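Side-chain contact in phosphorylated carbohydrates phosphatase TM_1254 (Thermotoga maritima msb8, PDB 3KBB), which dephosphorylates phosphorylated sugars such as erythrose 4-phosphate and fructose 6-phosphate with the help of a divalent metal ion, preferably cobalt: residues Y23-E28 with K76-E81. Numbering follows the deposited sequence.
Sequences YRRVAE and KRVFSE
Arg77 meets Arg25 through its CB, 3.9 Å from Arg25 NH1, and its chain then leads away from the first helix. An arginine suits this exposed place because its charged end turns away from the like charge, Arg77 NE staying 5.9 Å from Arg25 NH1. At the next residue, Val78 slides CG2 over one face of the Arg25 guanidinium, 3.6 Å from NE; its compact, branched apolar side chain, which also touches Leu18, lets one methyl meet both the flat group and the CD methylene. Glu81 closes the contact with a salt bridge: its chain, extended beyond CG, brings OE1 to 2.9 Å from Arg25 NH2. OE1 lies almost in the guanidinium plane and receives the bond on its syn side, though tilted 28° out of the carboxylate plane. Arg25 spans the gap because its chain runs straight from CG to NE (chi2 -175°), and Glu21 pairs with that NE. With an alanine at Arg25 the guanidinium is gone, which would probably leave Glu81 and Glu21 without this partner and open a gap beside Val78 CG2. The axes of 23-28 and 76-81, on helices 19-29 and 64-82, approach to 10.7 Å, roughly antiparallel (138°), in the helical cap of this HAD-family phosphatase, away from the parallel sheet that carries the probable nucleophile Asp7.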
ATOM      1  N   TYR A  23      -6.161   6.251  15.612  1.00 26.74           N
ATOM      2  CA  TYR A  23      -7.110   7.352  15.848  1.00 26.45           C
ATOM      3  C   TYR A  23      -7.765   7.238  17.235  1.00 25.60           C
ATOM      4  O   TYR A  23      -8.038   8.252  17.888  1.00 24.57           O
ATOM      5  CB  TYR A  23      -8.168   7.430  14.764  1.00 26.88           C
ATOM      6  CG  TYR A  23      -7.670   7.858  13.392  1.00 26.81           C
ATOM      7  CD1 TYR A  23      -6.338   8.237  13.182  1.00 27.73           C
ATOM      8  CD2 TYR A  23      -8.555   7.939  12.329  1.00 27.22           C
ATOM      9  CE1 TYR A  23      -5.886   8.636  11.895  1.00 29.62           C
ATOM     10  CE2 TYR A  23      -8.130   8.349  11.074  1.00 29.76           C
ATOM     11  CZ  TYR A  23      -6.804   8.696  10.866  1.00 28.01           C
ATOM     12  OH  TYR A  23      -6.445   9.075   9.596  1.00 29.34           O
ATOM     13  N   ARG A  24      -7.971   6.005  17.683  1.00 25.03           N
ATOM     14  CA  ARG A  24      -8.470   5.747  19.051  1.00 24.85           C
ATOM     15  C   ARG A  24      -7.493   6.285  20.100  1.00 24.93           C
ATOM     16  O   ARG A  24      -7.918   6.933  21.077  1.00 24.53           O
ATOM     17  CB  ARG A  24      -8.763   4.249  19.245  1.00 24.00           C
ATOM     18  CG  ARG A  24      -9.618   3.924  20.509  1.00 23.39           C
ATOM     19  CD  ARG A  24      -9.429   2.475  20.987  1.00 23.44           C
ATOM     20  NE  ARG A  24      -8.058   2.244  21.406  1.00 21.71           N
ATOM     21  CZ  ARG A  24      -7.553   2.601  22.582  1.00 22.99           C
ATOM     22  NH1 ARG A  24      -8.343   3.163  23.518  1.00 19.61           N
ATOM     23  NH2 ARG A  24      -6.278   2.352  22.846  1.00 24.18           N
ATOM     24  N   ARG A  25      -6.198   6.039  19.915  1.00 23.90           N
ATOM     25  CA  ARG A  25      -5.171   6.599  20.791  1.00 24.89           C
ATOM     26  C   ARG A  25      -5.103   8.128  20.789  1.00 24.78           C
ATOM     27  O   ARG A  25      -4.873   8.749  21.842  1.00 25.03           O
ATOM     28  CB  ARG A  25      -3.796   6.048  20.429  1.00 25.11           C
ATOM     29  CG  ARG A  25      -3.611   4.607  20.852  1.00 27.04           C
ATOM     30  CD  ARG A  25      -2.171   4.140  20.580  1.00 32.87           C
ATOM     31  NE  ARG A  25      -2.008   2.687  20.689  1.00 36.33           N
ATOM     32  CZ  ARG A  25      -0.828   2.092  20.837  1.00 41.17           C
ATOM     33  NH1 ARG A  25       0.292   2.825  20.889  1.00 41.86           N
ATOM     34  NH2 ARG A  25      -0.756   0.766  20.922  1.00 43.62           N
ATOM     35  N   VAL A  26      -5.268   8.728  19.612  1.00 25.31           N
ATOM     36  CA  VAL A  26      -5.321  10.182  19.521  1.00 25.37           C
ATOM     37  C   VAL A  26      -6.463  10.696  20.393  1.00 24.64           C
ATOM     38  O   VAL A  26      -6.232  11.547  21.269  1.00 25.69           O
ATOM     39  CB  VAL A  26      -5.537  10.662  18.087  1.00 26.25           C
ATOM     40  CG1 VAL A  26      -5.740  12.194  18.057  1.00 27.24           C
ATOM     41  CG2 VAL A  26      -4.366  10.250  17.247  1.00 26.48           C
ATOM     42  N   ALA A  27      -7.662  10.149  20.183  1.00 24.53           N
ATOM     43  CA  ALA A  27      -8.850  10.582  20.926  1.00 23.08           C
ATOM     44  C   ALA A  27      -8.587  10.397  22.417  1.00 23.26           C
ATOM     45  O   ALA A  27      -8.871  11.298  23.238  1.00 23.09           O
ATOM     46  CB  ALA A  27     -10.035   9.781  20.491  1.00 24.06           C
ATOM     47  N   GLU A  28      -8.051   9.224  22.771  1.00 21.55           N
ATOM     48  CA  GLU A  28      -7.759   8.899  24.167  1.00 22.13           C
ATOM     49  C   GLU A  28      -6.764   9.891  24.787  1.00 22.05           C
ATOM     50  O   GLU A  28      -6.881  10.254  25.967  1.00 23.99           O
ATOM     51  CB  GLU A  28      -7.240   7.451  24.252  1.00 21.45           C
ATOM     52  CG  GLU A  28      -6.742   7.042  25.596  1.00 21.37           C
ATOM     53  CD  GLU A  28      -6.312   5.597  25.638  1.00 22.72           C
ATOM     54  OE1 GLU A  28      -7.195   4.707  25.577  1.00 23.49           O
ATOM     55  OE2 GLU A  28      -5.117   5.363  25.732  1.00 21.64           O
ATOM     56  N   LYS A  76       2.858   6.420  14.274  1.00 38.46           N
ATOM     57  CA  LYS A  76       4.211   5.877  14.368  1.00 38.78           C
ATOM     58  C   LYS A  76       4.286   4.773  15.401  1.00 38.38           C
ATOM     59  O   LYS A  76       4.853   3.715  15.142  1.00 38.64           O
ATOM     60  CB  LYS A  76       5.225   6.989  14.711  1.00 39.19           C
ATOM     61  CG  LYS A  76       5.663   7.837  13.514  1.00 41.37           C
ATOM     62  CD  LYS A  76       6.480   7.012  12.507  0.50 42.70           C
ATOM     63  CE  LYS A  76       7.476   7.870  11.724  0.50 42.79           C
ATOM     64  NZ  LYS A  76       6.816   8.924  10.901  0.50 43.54           N
ATOM     65  N   ARG A  77       3.710   5.034  16.570  1.00 37.73           N
ATOM     66  CA  ARG A  77       3.717   4.104  17.683  1.00 37.21           C
ATOM     67  C   ARG A  77       2.954   2.841  17.346  1.00 36.16           C
ATOM     68  O   ARG A  77       3.459   1.737  17.564  1.00 35.73           O
ATOM     69  CB  ARG A  77       3.092   4.750  18.911  1.00 38.20           C
ATOM     70  CG  ARG A  77       3.910   5.884  19.497  1.00 39.28           C
ATOM     71  CD  ARG A  77       3.347   6.307  20.846  1.00 42.24           C
ATOM     72  NE  ARG A  77       3.608   7.713  21.155  1.00 46.59           N
ATOM     73  CZ  ARG A  77       4.737   8.185  21.681  0.50 47.00           C
ATOM     74  NH1 ARG A  77       5.753   7.371  21.963  0.50 47.83           N
ATOM     75  NH2 ARG A  77       4.854   9.486  21.923  0.50 47.37           N
ATOM     76  N   VAL A  78       1.735   3.014  16.836  1.00 34.90           N
ATOM     77  CA  VAL A  78       0.894   1.890  16.475  1.00 33.98           C
ATOM     78  C   VAL A  78       1.579   1.055  15.386  1.00 34.30           C
ATOM     79  O   VAL A  78       1.641  -0.176  15.507  1.00 34.44           O
ATOM     80  CB  VAL A  78      -0.540   2.334  16.054  1.00 33.17           C
ATOM     81  CG1 VAL A  78      -1.377   1.151  15.572  1.00 31.69           C
ATOM     82  CG2 VAL A  78      -1.258   3.025  17.231  1.00 32.72           C
ATOM     83  N   PHE A  79       2.098   1.718  14.343  1.00 34.94           N
ATOM     84  CA  PHE A  79       2.685   0.984  13.196  1.00 35.71           C
ATOM     85  C   PHE A  79       3.926   0.268  13.682  1.00 36.61           C
ATOM     86  O   PHE A  79       4.124  -0.935  13.432  1.00 37.53           O
ATOM     87  CB  PHE A  79       3.030   1.919  12.032  1.00 35.37           C
ATOM     88  CG  PHE A  79       1.830   2.441  11.269  1.00 36.22           C
ATOM     89  CD1 PHE A  79       0.521   2.159  11.671  1.00 35.42           C
ATOM     90  CD2 PHE A  79       2.017   3.231  10.150  1.00 36.39           C
ATOM     91  CE1 PHE A  79      -0.575   2.659  10.973  1.00 36.95           C
ATOM     92  CE2 PHE A  79       0.923   3.753   9.457  1.00 36.47           C
ATOM     93  CZ  PHE A  79      -0.369   3.454   9.855  1.00 35.35           C
ATOM     94  N   SER A  80       4.749   1.000  14.421  1.00 36.80           N
ATOM     95  CA  SER A  80       5.936   0.416  15.006  1.00 38.12           C
ATOM     96  C   SER A  80       5.594  -0.814  15.843  1.00 37.90           C
ATOM     97  O   SER A  80       6.242  -1.852  15.715  1.00 37.72           O
ATOM     98  CB  SER A  80       6.699   1.460  15.826  1.00 37.63           C
ATOM     99  OG  SER A  80       7.590   0.817  16.726  1.00 41.75           O
ATOM    100  N   GLU A  81       4.554  -0.718  16.667  1.00 38.22           N
ATOM    101  CA  GLU A  81       4.174  -1.837  17.533  1.00 39.07           C
ATOM    102  C   GLU A  81       3.531  -2.998  16.755  1.00 37.72           C
ATOM    103  O   GLU A  81       3.876  -4.169  16.968  1.00 38.41           O
ATOM    104  CB  GLU A  81       3.237  -1.377  18.660  1.00 39.10           C
ATOM    105  CG  GLU A  81       3.116  -2.393  19.829  1.00 41.95           C
ATOM    106  CD  GLU A  81       1.865  -2.209  20.689  1.00 43.05           C
ATOM    107  OE1 GLU A  81       1.484  -1.044  20.992  1.00 46.29           O
ATOM    108  OE2 GLU A  81       1.260  -3.243  21.061  1.00 48.38           O
TER